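TrwC protein (PDB 1OMH) acts as a conjugative plasmid relaxase, its N-terminal domain, present here, recognising and processing origin-of-transfer DNA. Local coordinates at residues B[153-158]-B[232-238]; B[92-96]-B[157-161]; B[1-5]-B[86-90]. All blocks are in the same frame, centred on the assembly; numbering follows the deposited sequence.

Interaction 1. Residues B[153-158]-B[232-238]. With SO4 (sulfate ion), chain E; SO4 (sulfate ion), chain C; nucleotides of chain A.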
loop_
_atom_site.group_PDB
_atom_site.type_symbol
_atom_site.label_atom_id
_atom_site.label_comp_id
_atom_site.label_asym_id
_atom_site.label_seq_id
_atom_site.Cartn_x
_atom_site.Cartn_y
_atom_site.Cartn_z
ATOM N N SER B 153 -4.191 2.802 12.031
ATOM C CA SER B 153 -2.797 2.432 12.203
ATOM C C SER B 153 -2.737 1.392 13.317
ATOM O O SER B 153 -3.753 1.108 13.963
ATOM C CB SER B 153 -1.966 3.659 12.597
ATOM O OG SER B 153 -2.123 3.955 13.980
ATOM N N ARG B 154 -1.554 0.832 13.541
ATOM C CA ARG B 154 -1.380 -0.170 14.584
ATOM C C ARG B 154 -1.621 0.426 15.968
ATOM O O ARG B 154 -1.752 -0.308 16.945
ATOM C CB ARG B 154 0.028 -0.778 14.524
ATOM C CG ARG B 154 0.313 -1.593 13.265
ATOM C CD ARG B 154 -0.720 -2.690 13.065
ATOM N NE ARG B 154 -0.389 -3.570 11.947
ATOM C CZ ARG B 154 0.484 -4.574 12.007
ATOM N NH1 ARG B 154 0.716 -5.311 10.929
ATOM N NH2 ARG B 154 1.116 -4.854 13.145
ATOM N N GLU B 155 -1.663 1.754 16.054
ATOM C CA GLU B 155 -1.910 2.417 17.329
ATOM C C GLU B 155 -3.320 3.007 17.340
ATOM O O GLU B 155 -3.686 3.790 18.223
ATOM C CB GLU B 155 -0.861 3.502 17.584
ATOM C CG GLU B 155 0.463 2.968 18.142
ATOM C CD GLU B 155 0.280 2.264 19.481
ATOM O OE1 GLU B 155 -0.528 2.750 20.296
ATOM O OE2 GLU B 155 0.945 1.235 19.729
ATOM N N ARG B 156 -4.098 2.606 16.338
ATOM C CA ARG B 156 -5.484 3.022 16.170
ATOM C C ARG B 156 -5.724 4.488 15.820
ATOM O O ARG B 156 -6.792 5.034 16.109
ATOM C CB ARG B 156 -6.309 2.630 17.407
ATOM C CG ARG B 156 -6.414 1.117 17.613
ATOM C CD ARG B 156 -6.841 0.409 16.320
ATOM N NE ARG B 156 -7.003 -1.037 16.481
ATOM C CZ ARG B 156 -7.226 -1.880 15.475
ATOM N NH1 ARG B 156 -7.309 -1.424 14.232
ATOM N NH2 ARG B 156 -7.370 -3.180 15.708
ATOM N N ASP B 157 -4.730 5.128 15.211
ATOM C CA ASP B 157 -4.878 6.511 14.770
ATOM C C ASP B 157 -5.504 6.456 13.382
ATOM O O ASP B 157 -5.423 5.429 12.699
ATOM C CB ASP B 157 -3.518 7.206 14.621
ATOM C CG ASP B 157 -2.977 7.733 15.924
ATOM O OD1 ASP B 157 -3.738 8.400 16.651
ATOM O OD2 ASP B 157 -1.781 7.504 16.208
ATOM N N PRO B 158 -6.149 7.550 12.947
ATOM C CA PRO B 158 -6.743 7.536 11.604
ATOM C C PRO B 158 -5.543 7.344 10.676
ATOM O O PRO B 158 -4.530 8.028 10.834
ATOM C CB PRO B 158 -7.346 8.936 11.472
ATOM C CG PRO B 158 -7.667 9.306 12.897
ATOM C CD PRO B 158 -6.456 8.807 13.653
ATOM N N PHE B 232 -1.721 12.783 16.189
ATOM C CA PHE B 232 -2.408 11.616 15.628
ATOM C C PHE B 232 -1.400 10.690 14.932
ATOM O O PHE B 232 -1.769 9.901 14.055
ATOM C CB PHE B 232 -3.472 12.039 14.597
ATOM C CG PHE B 232 -4.786 12.468 15.196
ATOM C CD1 PHE B 232 -5.146 13.813 15.237
ATOM C CD2 PHE B 232 -5.680 11.521 15.684
ATOM C CE1 PHE B 232 -6.390 14.210 15.756
ATOM C CE2 PHE B 232 -6.920 11.906 16.203
ATOM C CZ PHE B 232 -7.271 13.257 16.238
ATOM N N SER B 233 -0.133 10.792 15.318
ATOM C CA SER B 233 0.918 9.958 14.730
ATOM C C SER B 233 1.697 9.232 15.821
ATOM O O SER B 233 2.900 9.426 15.977
ATOM C CB SER B 233 1.884 10.811 13.899
ATOM O OG SER B 233 1.214 11.435 12.812
ATOM N N LYS B 234 0.998 8.385 16.566
ATOM C CA LYS B 234 1.599 7.625 17.656
ATOM C C LYS B 234 2.732 6.713 17.208
ATOM O O LYS B 234 3.737 6.604 17.901
ATOM C CB LYS B 234 0.518 6.807 18.375
ATOM C CG LYS B 234 -0.487 7.668 19.152
ATOM C CD LYS B 234 -1.588 6.806 19.771
ATOM C CE LYS B 234 -2.590 7.651 20.543
ATOM N NZ LYS B 234 -3.674 6.807 21.144
ATOM N N ARG B 235 2.573 6.047 16.066
ATOM C CA ARG B 235 3.631 5.167 15.573
ATOM C C ARG B 235 4.907 5.959 15.289
ATOM O O ARG B 235 6.007 5.504 15.600
ATOM C CB ARG B 235 3.164 4.405 14.328
ATOM C CG ARG B 235 2.134 3.318 14.639
ATOM C CD ARG B 235 2.777 2.138 15.377
ATOM N NE ARG B 235 3.757 1.473 14.525
ATOM C CZ ARG B 235 5.021 1.239 14.869
ATOM N NH1 ARG B 235 5.469 1.613 16.060
ATOM N NH2 ARG B 235 5.838 0.643 14.011
ATOM N N THR B 236 4.767 7.156 14.726
ATOM C CA THR B 236 5.933 7.987 14.439
ATOM C C THR B 236 6.638 8.329 15.747
ATOM O O THR B 236 7.868 8.350 15.814
ATOM C CB THR B 236 5.539 9.308 13.746
ATOM O OG1 THR B 236 4.947 9.019 12.475
ATOM C CG2 THR B 236 6.759 10.196 13.553
ATOM N N GLU B 237 5.846 8.592 16.783
ATOM C CA GLU B 237 6.383 8.937 18.098
ATOM C C GLU B 237 7.157 7.759 18.687
ATOM O O GLU B 237 8.216 7.947 19.277
ATOM C CB GLU B 237 5.249 9.334 19.050
ATOM C CG GLU B 237 5.712 10.044 20.316
ATOM C CD GLU B 237 4.581 10.253 21.313
ATOM O OE1 GLU B 237 3.437 10.511 20.879
ATOM O OE2 GLU B 237 4.837 10.169 22.536
ATOM N N GLN B 238 6.623 6.553 18.527
ATOM C CA GLN B 238 7.281 5.354 19.041
ATOM C C GLN B 238 8.602 5.120 18.305
ATOM O O GLN B 238 9.611 4.743 18.907
ATOM C CB GLN B 238 6.350 4.141 18.899
ATOM C CG GLN B 238 5.159 4.188 19.867
ATOM C CD GLN B 238 4.126 3.090 19.619
ATOM O OE1 GLN B 238 3.368 2.718 20.520
ATOM N NE2 GLN B 238 4.083 2.579 18.395
HETATM S S SO4 E . 3.208 -7.921 12.257
HETATM O O1 SO4 E . 2.561 -7.493 13.512
HETATM O O2 SO4 E . 4.611 -7.459 12.230
HETATM O O3 SO4 E . 2.484 -7.336 11.113
HETATM O O4 SO4 E . 3.173 -9.393 12.172
HETATM S S SO4 C . -1.916 -2.740 8.747
HETATM O O1 SO4 C . -3.248 -3.365 8.635
HETATM O O2 SO4 C . -1.944 -1.671 9.766
HETATM O O3 SO4 C . -1.541 -2.158 7.445
HETATM O O4 SO4 C . -0.931 -3.767 9.139
ATOM P P DC A 24 1.723 7.193 11.850
ATOM O OP1 DC A 24 0.337 6.754 12.158
ATOM O OP2 DC A 24 2.588 7.728 12.934
ATOM O "O5'" DC A 24 2.505 6.021 11.102
ATOM C "C5'" DC A 24 1.851 5.054 10.264
ATOM C "C4'" DC A 24 2.901 4.184 9.615
ATOM O "O4'" DC A 24 3.915 5.057 9.076
ATOM C "C3'" DC A 24 3.622 3.232 10.579
ATOM O "O3'" DC A 24 3.232 1.925 10.105
ATOM C "C2'" DC A 24 5.058 3.235 10.080
ATOM C "C1'" DC A 24 5.190 4.469 9.217
ATOM N N1 DC A 24 6.177 5.506 9.556
ATOM C C2 DC A 24 7.519 5.250 9.262
ATOM O O2 DC A 24 7.827 4.133 8.837
ATOM N N3 DC A 24 8.437 6.225 9.445
ATOM C C4 DC A 24 8.056 7.415 9.913
ATOM N N4 DC A 24 8.987 8.361 10.048
ATOM C C5 DC A 24 6.700 7.690 10.262
ATOM C C6 DC A 24 5.804 6.712 10.080
ATOM P P DT A 25 3.638 0.582 10.905
ATOM O OP1 DT A 25 2.738 0.505 12.083
ATOM O OP2 DT A 25 5.106 0.487 11.102
ATOM O "O5'" DT A 25 3.238 -0.564 9.871
ATOM C "C5'" DT A 25 1.954 -0.567 9.239
ATOM C "C4'" DT A 25 2.005 -1.332 7.935
ATOM O "O4'" DT A 25 2.829 -0.621 6.987
ATOM C "C3'" DT A 25 2.662 -2.699 8.074
ATOM O "O3'" DT A 25 1.645 -3.666 8.325
ATOM C "C2'" DT A 25 3.269 -2.944 6.708
ATOM C "C1'" DT A 25 3.513 -1.547 6.150
ATOM N N1 DT A 25 4.930 -1.132 6.049
ATOM C C2 DT A 25 5.662 -1.585 4.968
ATOM O O2 DT A 25 5.209 -2.335 4.115
ATOM N N3 DT A 25 6.957 -1.127 4.922
ATOM C C4 DT A 25 7.581 -0.292 5.829
ATOM O O4 DT A 25 8.753 0.037 5.651
ATOM C C5 DT A 25 6.759 0.132 6.943
ATOM C C7 DT A 25 7.347 1.039 7.979
ATOM C C6 DT A 25 5.496 -0.307 6.997
HETATM O O HOH W 1 -0.151 5.935 14.456
HETATM O O HOH W 2 -5.606 5.998 19.073
#
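Asp157 turns its CG away from its carbonyl carbon (chi1 -83°), which sends the carboxylate to the start of helix 234-246. There OD2 takes the backbone N-H of Lys234 at 2.9 Å, met nearly along the C-O axis. Glu155, folded at chi2 (-61°), lays CB against Lys234 CB and brings CG to 3.7 Å from Arg235 CD, the two side chains crossing at about a right angle. Pro158 CD lies 3.5 Å from Phe232 CD2, and helix 274-287 packs on both residues. The type I turn from Ser153 to Arg156 is fixed from within by Ser153 OG, which accepts the N-H groups of Glu155, as an ST turn, and of Asp157. A water accepts from Ser153 OG and Arg235 N and donates to Asp157 OD2 and to OP1 of DC24 of chain A. Arg235 sets the edge of its guanidinium against the next phosphate: NE meets OP1 of DT25 of chain A at 2.8 Å and NH2 meets OP2 at 3.0 Å, while Lys262 O also accepts from NH2. Thr236 OG1 reaches OP2 of DC24 of chain A at 2.7 Å. Arg154 presents its guanidinium edge to two sulfates, probably from the crystallisation liquor, consistent with an anion-binding site beside His161 and His163. The negative charge of Asp157 probably suits the helix N-terminal end, whose Arg235 and Thr236 meet two successive phosphates.

Interaction 2. Residues B[92-96]-B[157-161]. With SO4 (sulfate ion), chain C; nucleotides of chain A.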
loop_
_atom_site.group_PDB
_atom_site.type_symbol
_atom_site.label_atom_id
_atom_site.label_comp_id
_atom_site.label_asym_id
_atom_site.label_seq_id
_atom_site.Cartn_x
_atom_site.Cartn_y
_atom_site.Cartn_z
ATOM N N LYS B 92 -1.036 12.332 6.865
ATOM C CA LYS B 92 -1.885 12.276 8.059
ATOM C C LYS B 92 -3.062 13.253 8.022
ATOM O O LYS B 92 -4.177 12.886 8.380
ATOM C CB LYS B 92 -1.045 12.526 9.324
ATOM C CG LYS B 92 -1.829 12.389 10.633
ATOM C CD LYS B 92 -2.350 10.961 10.849
ATOM C CE LYS B 92 -1.200 9.953 10.973
ATOM N NZ LYS B 92 -1.680 8.590 11.330
ATOM N N SER B 93 -2.815 14.494 7.607
ATOM C CA SER B 93 -3.891 15.486 7.536
ATOM C C SER B 93 -5.023 14.988 6.652
ATOM O O SER B 93 -6.198 15.245 6.922
ATOM C CB SER B 93 -3.376 16.813 6.979
ATOM O OG SER B 93 -2.930 16.663 5.643
ATOM N N VAL B 94 -4.666 14.278 5.589
ATOM C CA VAL B 94 -5.660 13.749 4.672
ATOM C C VAL B 94 -6.477 12.665 5.370
ATOM O O VAL B 94 -7.709 12.638 5.253
ATOM C CB VAL B 94 -4.979 13.203 3.393
ATOM C CG1 VAL B 94 -6.010 12.543 2.474
ATOM C CG2 VAL B 94 -4.293 14.356 2.663
ATOM N N SER B 95 -5.807 11.778 6.104
ATOM C CA SER B 95 -6.525 10.729 6.829
ATOM C C SER B 95 -7.470 11.375 7.846
ATOM O O SER B 95 -8.601 10.914 8.035
ATOM C CB SER B 95 -5.547 9.794 7.560
ATOM O OG SER B 95 -4.762 9.042 6.640
ATOM N N LEU B 96 -7.011 12.447 8.490
ATOM C CA LEU B 96 -7.819 13.148 9.493
ATOM C C LEU B 96 -9.082 13.774 8.910
ATOM O O LEU B 96 -10.177 13.634 9.463
ATOM C CB LEU B 96 -6.988 14.241 10.167
ATOM C CG LEU B 96 -6.220 13.914 11.453
ATOM C CD1 LEU B 96 -5.729 12.480 11.461
ATOM C CD2 LEU B 96 -5.079 14.902 11.598
ATOM N N ASP B 157 -4.730 5.128 15.211
ATOM C CA ASP B 157 -4.878 6.511 14.770
ATOM C C ASP B 157 -5.504 6.456 13.382
ATOM O O ASP B 157 -5.423 5.429 12.699
ATOM C CB ASP B 157 -3.518 7.206 14.621
ATOM C CG ASP B 157 -2.977 7.733 15.924
ATOM O OD1 ASP B 157 -3.738 8.400 16.651
ATOM O OD2 ASP B 157 -1.781 7.504 16.208
ATOM N N PRO B 158 -6.149 7.550 12.947
ATOM C CA PRO B 158 -6.743 7.536 11.604
ATOM C C PRO B 158 -5.543 7.344 10.676
ATOM O O PRO B 158 -4.530 8.028 10.834
ATOM C CB PRO B 158 -7.346 8.936 11.472
ATOM C CG PRO B 158 -7.667 9.306 12.897
ATOM C CD PRO B 158 -6.456 8.807 13.653
ATOM N N GLN B 159 -5.657 6.424 9.728
ATOM C CA GLN B 159 -4.549 6.128 8.827
ATOM C C GLN B 159 -5.079 5.473 7.561
ATOM O O GLN B 159 -5.180 4.243 7.462
ATOM C CB GLN B 159 -3.557 5.202 9.545
ATOM C CG GLN B 159 -2.290 4.832 8.774
ATOM C CD GLN B 159 -1.434 6.028 8.405
ATOM O OE1 GLN B 159 -1.543 7.109 8.999
ATOM N NE2 GLN B 159 -0.559 5.836 7.426
ATOM N N LEU B 160 -5.425 6.307 6.590
ATOM C CA LEU B 160 -5.970 5.830 5.321
ATOM C C LEU B 160 -4.874 5.226 4.452
ATOM O O LEU B 160 -3.964 5.924 4.011
ATOM C CB LEU B 160 -6.645 6.994 4.586
ATOM C CG LEU B 160 -7.318 6.740 3.239
ATOM C CD1 LEU B 160 -8.425 5.696 3.383
ATOM C CD2 LEU B 160 -7.897 8.058 2.721
ATOM N N HIS B 161 -4.961 3.924 4.214
ATOM C CA HIS B 161 -3.970 3.252 3.393
ATOM C C HIS B 161 -4.572 2.039 2.712
ATOM O O HIS B 161 -5.545 1.448 3.196
ATOM C CB HIS B 161 -2.754 2.827 4.229
ATOM C CG HIS B 161 -3.071 1.877 5.345
ATOM N ND1 HIS B 161 -3.784 2.253 6.465
ATOM C CD2 HIS B 161 -2.746 0.574 5.531
ATOM C CE1 HIS B 161 -3.881 1.227 7.290
ATOM N NE2 HIS B 161 -3.258 0.194 6.747
HETATM S S SO4 C . -1.916 -2.740 8.747
HETATM O O1 SO4 C . -3.248 -3.365 8.635
HETATM O O2 SO4 C . -1.944 -1.671 9.766
HETATM O O3 SO4 C . -1.541 -2.158 7.445
HETATM O O4 SO4 C . -0.931 -3.767 9.139
ATOM P P DT A 23 5.105 12.562 8.502
ATOM O OP1 DT A 23 4.098 13.597 8.160
ATOM O OP2 DT A 23 6.214 12.895 9.427
ATOM O "O5'" DT A 23 4.356 11.240 9.008
ATOM C "C5'" DT A 23 3.403 11.268 10.108
ATOM C "C4'" DT A 23 2.245 10.337 9.805
ATOM O "O4'" DT A 23 1.791 10.640 8.481
ATOM C "C3'" DT A 23 2.484 8.816 9.864
ATOM O "O3'" DT A 23 1.470 8.364 10.777
ATOM C "C2'" DT A 23 1.689 8.280 8.685
ATOM C "C1'" DT A 23 1.400 9.478 7.801
ATOM N N1 DT A 23 1.890 9.564 6.413
ATOM C C2 DT A 23 1.633 8.536 5.541
ATOM O O2 DT A 23 1.152 7.473 5.890
ATOM N N3 DT A 23 1.956 8.806 4.233
ATOM C C4 DT A 23 2.519 9.968 3.734
ATOM O O4 DT A 23 2.713 10.080 2.525
ATOM C C5 DT A 23 2.829 10.977 4.725
ATOM C C7 DT A 23 3.469 12.260 4.298
ATOM C C6 DT A 23 2.519 10.718 5.996
ATOM P P DC A 24 1.723 7.193 11.850
ATOM O OP1 DC A 24 0.337 6.754 12.158
ATOM O OP2 DC A 24 2.588 7.728 12.934
ATOM O "O5'" DC A 24 2.505 6.021 11.102
ATOM C "C5'" DC A 24 1.851 5.054 10.264
ATOM C "C4'" DC A 24 2.901 4.184 9.615
ATOM O "O4'" DC A 24 3.915 5.057 9.076
ATOM C "C3'" DC A 24 3.622 3.232 10.579
ATOM O "O3'" DC A 24 3.232 1.925 10.105
ATOM C "C2'" DC A 24 5.058 3.235 10.080
ATOM C "C1'" DC A 24 5.190 4.469 9.217
ATOM N N1 DC A 24 6.177 5.506 9.556
ATOM C C2 DC A 24 7.519 5.250 9.262
ATOM O O2 DC A 24 7.827 4.133 8.837
ATOM N N3 DC A 24 8.437 6.225 9.445
ATOM C C4 DC A 24 8.056 7.415 9.913
ATOM N N4 DC A 24 8.987 8.361 10.048
ATOM C C5 DC A 24 6.700 7.690 10.262
ATOM C C6 DC A 24 5.804 6.712 10.080
HETATM O O HOH W 3 -2.321 9.132 7.229
#
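Lys92 and Gln159 cross at about a right angle, the amine of one ending on the amide oxygen of the other. Lys92 leaves the helix with CG opposite its backbone N (chi1 -176°) and then bends twice, so that NZ swings back to the strand. NZ donates to Gln159 OE1 at 2.8 Å and to Pro158 O at 2.9 Å, tilted about 20° from each carbonyl plane, and its third strong partner is OP1 of DC24 of chain A, also at 2.9 Å; Phe232 O adds a weak bond. Gln159 uses both ends of its amide, for NE2 donates to O2 of the DT23 base of chain A at 2.8 Å. Ser95 points toward the strand, where OG accepts the N-H of Leu160 at 2.8 Å and donates to a water that in turn donates to Gln159 OE1. Leu96 CD1 packs against Pro158 CB, 3.9 Å away. On His161, which binds zinc or copper in other crystals, ND1 donates to Gln159 O from above the carbonyl plane, leaving NE2 directed at a sulfate oxygen. Helix segment 92-96 and strand segment 158-161, axes 103° apart, meet beside the bound DNA and the histidine metal site of the relaxase domain, metal-free here.

Interaction 3. Residues B[1-5]-B[86-90]. With nucleotides of chain A.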
loop_
_atom_site.group_PDB
_atom_site.type_symbol
_atom_site.label_atom_id
_atom_site.label_comp_id
_atom_site.label_asym_id
_atom_site.label_seq_id
_atom_site.Cartn_x
_atom_site.Cartn_y
_atom_site.Cartn_z
HETATM N N MSE B 1 2.569 8.181 0.591
HETATM C CA MSE B 1 3.739 7.278 0.755
HETATM C C MSE B 1 3.441 5.976 0.022
HETATM O O MSE B 1 2.289 5.549 -0.049
HETATM C CB MSE B 1 3.961 6.992 2.245
HETATM C CG MSE B 1 5.051 5.987 2.569
HETATM SE SE MSE B 1 6.830 6.650 2.210
HETATM C CE MSE B 1 6.535 8.506 2.599
ATOM N N LEU B 2 4.480 5.355 -0.526
ATOM C CA LEU B 2 4.338 4.084 -1.226
ATOM C C LEU B 2 5.521 3.209 -0.828
ATOM O O LEU B 2 6.673 3.639 -0.871
ATOM C CB LEU B 2 4.350 4.279 -2.747
ATOM C CG LEU B 2 3.719 3.210 -3.662
ATOM C CD1 LEU B 2 4.561 3.060 -4.919
ATOM C CD2 LEU B 2 3.598 1.872 -2.966
ATOM N N SER B 3 5.226 1.982 -0.427
ATOM C CA SER B 3 6.262 1.039 -0.043
ATOM C C SER B 3 5.906 -0.303 -0.643
ATOM O O SER B 3 4.738 -0.578 -0.936
ATOM C CB SER B 3 6.350 0.907 1.480
ATOM O OG SER B 3 5.224 0.217 1.995
ATOM N N HIS B 4 6.914 -1.138 -0.840
ATOM C CA HIS B 4 6.661 -2.449 -1.395
ATOM C C HIS B 4 7.217 -3.510 -0.466
ATOM O O HIS B 4 8.143 -3.264 0.319
ATOM C CB HIS B 4 7.323 -2.596 -2.770
ATOM C CG HIS B 4 8.819 -2.538 -2.728
ATOM N ND1 HIS B 4 9.534 -1.472 -3.230
ATOM C CD2 HIS B 4 9.735 -3.399 -2.223
ATOM C CE1 HIS B 4 10.824 -1.679 -3.035
ATOM N NE2 HIS B 4 10.973 -2.841 -2.425
HETATM N N MSE B 5 6.650 -4.697 -0.577
HETATM C CA MSE B 5 7.106 -5.817 0.208
HETATM C C MSE B 5 6.907 -7.027 -0.676
HETATM O O MSE B 5 5.797 -7.290 -1.150
HETATM C CB MSE B 5 6.287 -5.963 1.490
HETATM C CG MSE B 5 7.040 -6.665 2.613
HETATM SE SE MSE B 5 5.918 -7.053 4.140
HETATM C CE MSE B 5 5.032 -5.343 4.303
ATOM N N LEU B 86 1.957 -3.449 -2.555
ATOM C CA LEU B 86 2.274 -2.036 -2.694
ATOM C C LEU B 86 1.326 -1.340 -1.714
ATOM O O LEU B 86 0.108 -1.336 -1.905
ATOM C CB LEU B 86 2.034 -1.547 -4.129
ATOM C CG LEU B 86 2.905 -2.099 -5.270
ATOM C CD1 LEU B 86 2.652 -1.300 -6.543
ATOM C CD2 LEU B 86 4.372 -2.017 -4.910
ATOM N N THR B 87 1.892 -0.781 -0.653
ATOM C CA THR B 87 1.104 -0.103 0.369
ATOM C C THR B 87 1.123 1.409 0.180
ATOM O O THR B 87 2.159 2.051 0.365
ATOM C CB THR B 87 1.638 -0.432 1.771
ATOM O OG1 THR B 87 1.549 -1.845 1.986
ATOM C CG2 THR B 87 0.843 0.303 2.842
ATOM N N PHE B 88 -0.033 1.951 -0.198
ATOM C CA PHE B 88 -0.218 3.380 -0.421
ATOM C C PHE B 88 -0.807 4.012 0.840
ATOM O O PHE B 88 -1.887 3.628 1.273
ATOM C CB PHE B 88 -1.207 3.636 -1.568
ATOM C CG PHE B 88 -0.764 3.112 -2.897
ATOM C CD1 PHE B 88 -0.922 1.767 -3.225
ATOM C CD2 PHE B 88 -0.194 3.970 -3.833
ATOM C CE1 PHE B 88 -0.519 1.282 -4.473
ATOM C CE2 PHE B 88 0.214 3.493 -5.084
ATOM C CZ PHE B 88 0.050 2.150 -5.401
ATOM N N SER B 89 -0.118 4.996 1.403
ATOM C CA SER B 89 -0.601 5.663 2.606
ATOM C C SER B 89 -0.713 7.166 2.377
ATOM O O SER B 89 0.203 7.796 1.863
ATOM C CB SER B 89 0.352 5.388 3.766
ATOM O OG SER B 89 0.464 3.988 3.979
ATOM N N ALA B 90 -1.846 7.730 2.761
ATOM C CA ALA B 90 -2.083 9.154 2.604
ATOM C C ALA B 90 -1.423 9.961 3.714
ATOM O O ALA B 90 -1.086 9.422 4.776
ATOM C CB ALA B 90 -3.576 9.420 2.601
ATOM P P DT A 23 5.105 12.562 8.502
ATOM O OP1 DT A 23 4.098 13.597 8.160
ATOM O OP2 DT A 23 6.214 12.895 9.427
ATOM O "O5'" DT A 23 4.356 11.240 9.008
ATOM C "C5'" DT A 23 3.403 11.268 10.108
ATOM C "C4'" DT A 23 2.245 10.337 9.805
ATOM O "O4'" DT A 23 1.791 10.640 8.481
ATOM C "C3'" DT A 23 2.484 8.816 9.864
ATOM O "O3'" DT A 23 1.470 8.364 10.777
ATOM C "C2'" DT A 23 1.689 8.280 8.685
ATOM C "C1'" DT A 23 1.400 9.478 7.801
ATOM N N1 DT A 23 1.890 9.564 6.413
ATOM C C2 DT A 23 1.633 8.536 5.541
ATOM O O2 DT A 23 1.152 7.473 5.890
ATOM N N3 DT A 23 1.956 8.806 4.233
ATOM C C4 DT A 23 2.519 9.968 3.734
ATOM O O4 DT A 23 2.713 10.080 2.525
ATOM C C5 DT A 23 2.829 10.977 4.725
ATOM C C7 DT A 23 3.469 12.260 4.298
ATOM C C6 DT A 23 2.519 10.718 5.996
ATOM P P DG A 22 11.135 10.733 6.035
ATOM O OP1 DG A 22 11.406 12.123 6.470
ATOM O OP2 DG A 22 11.626 9.604 6.863
ATOM O "O5'" DG A 22 9.563 10.557 5.849
ATOM C "C5'" DG A 22 8.721 11.635 5.425
ATOM C "C4'" DG A 22 7.276 11.220 5.566
ATOM O "O4'" DG A 22 7.160 9.905 5.007
ATOM C "C3'" DG A 22 6.734 11.117 6.995
ATOM O "O3'" DG A 22 5.766 12.167 7.090
ATOM C "C2'" DG A 22 5.794 9.924 6.928
ATOM C "C1'" DG A 22 6.248 9.124 5.734
ATOM N N9 DG A 22 6.832 7.799 5.929
ATOM C C8 DG A 22 8.161 7.447 5.997
ATOM N N7 DG A 22 8.343 6.154 6.009
ATOM C C5 DG A 22 7.057 5.628 5.992
ATOM C C6 DG A 22 6.607 4.282 5.985
ATOM O O6 DG A 22 7.278 3.246 5.986
ATOM N N1 DG A 22 5.215 4.209 5.965
ATOM C C2 DG A 22 4.370 5.289 5.949
ATOM N N2 DG A 22 3.061 5.024 5.929
ATOM N N3 DG A 22 4.777 6.540 5.954
ATOM C C4 DG A 22 6.119 6.634 5.974
ATOM P P DT A 21 12.888 5.433 3.231
ATOM O OP1 DT A 21 13.347 5.591 4.636
ATOM O OP2 DT A 21 11.844 4.441 2.917
ATOM O "O5'" DT A 21 12.460 6.862 2.672
ATOM C "C5'" DT A 21 13.282 8.015 2.889
ATOM C "C4'" DT A 21 12.490 9.289 2.674
ATOM O "O4'" DT A 21 11.849 9.234 1.373
ATOM C "C3'" DT A 21 11.357 9.511 3.684
ATOM O "O3'" DT A 21 11.769 10.577 4.561
ATOM C "C2'" DT A 21 10.306 10.244 2.866
ATOM C "C1'" DT A 21 10.613 9.924 1.411
ATOM N N1 DT A 21 9.587 9.190 0.620
ATOM C C2 DT A 21 8.326 9.763 0.524
ATOM O O2 DT A 21 8.016 10.807 1.074
ATOM N N3 DT A 21 7.433 9.061 -0.246
ATOM C C4 DT A 21 7.654 7.874 -0.915
ATOM O O4 DT A 21 6.742 7.368 -1.577
ATOM C C5 DT A 21 8.989 7.322 -0.769
ATOM C C7 DT A 21 9.322 6.036 -1.459
ATOM C C6 DT A 21 9.874 7.995 -0.015
HETATM O O HOH W 4 4.374 -2.603 1.448
#
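Strand 2-8 forms one outer edge of the five-stranded antiparallel sheet of the relaxase domain, and its first residues run against the end of strand 81-89 where the DNA lies. Ser3 and Thr87 are the hydrogen-bonded pair: Thr87 N reaches Ser3 O at 2.9 Å, and Ser3 N returns a longer bond to Thr87 O at 3.2 Å. Past the non-hydrogen-bonded pair Leu2-Phe88, Met1 and Ser89 exchange two further backbone bonds: the terminal N of Met1 donates to Ser89 O at 2.7 Å and Ser89 N to Met1 O. On the face that carries Leu2, His4, Leu86 and Phe88, the side chains of Leu2 and Phe88 lie side by side. Leu2 CG rests over one face of the Phe88 ring in a CH-pi contact, 4.1 Å from the centroid and displaced toward the rim, while Leu2 CD2 meets Leu86 CB at 3.9 Å. With an alanine in place of Leu2, part of the Phe88 face would probably lose its cover and a gap would open beside Leu86. Helices 104-122 and 189-206 pack against this apolar layer. His4 has CB against Leu86 CD2, but its ring leads away to Thr189 and to an adenine of the DNA. Across the sheet, one water lies 3.0 Å from both Ser3 OG and Thr87 OG1, and Thr87 packs on His163. Met1 N also donates to O4 of DT23 of chain A at 2.7 Å, and Leu2 N donates to O4 of DT21 of chain A. The terminal amine therefore joins sheet and DNA: Ser89 O and a thymine oxygen share it, and its probable positive charge would strengthen both bonds.

Along the chain, interaction 3 closes before the others open, pairing strand 2-8 with strand 81-89. Helix 92-99 follows that strand directly and enters interaction 2, while interaction 1 joins the loop before strand 158-167 to the much later helix 234-246. Interactions 1 and 2 share Asp157 and Pro158, with centres about 10 Å apart. Interaction 2 lies about 14 Å, centre to centre, from interaction 3, linked through neighbouring strands 81-89 and 158-167; interactions 1 and 3, centres about 16 Å apart, do not touch. Together they follow the bound strand, chain A: bases of DT21 to DT23 at interaction 3, DT23 also at interaction 2, then the phosphates of DC24 and DT25, consistent with a DNA path leading to the metal-site histidines.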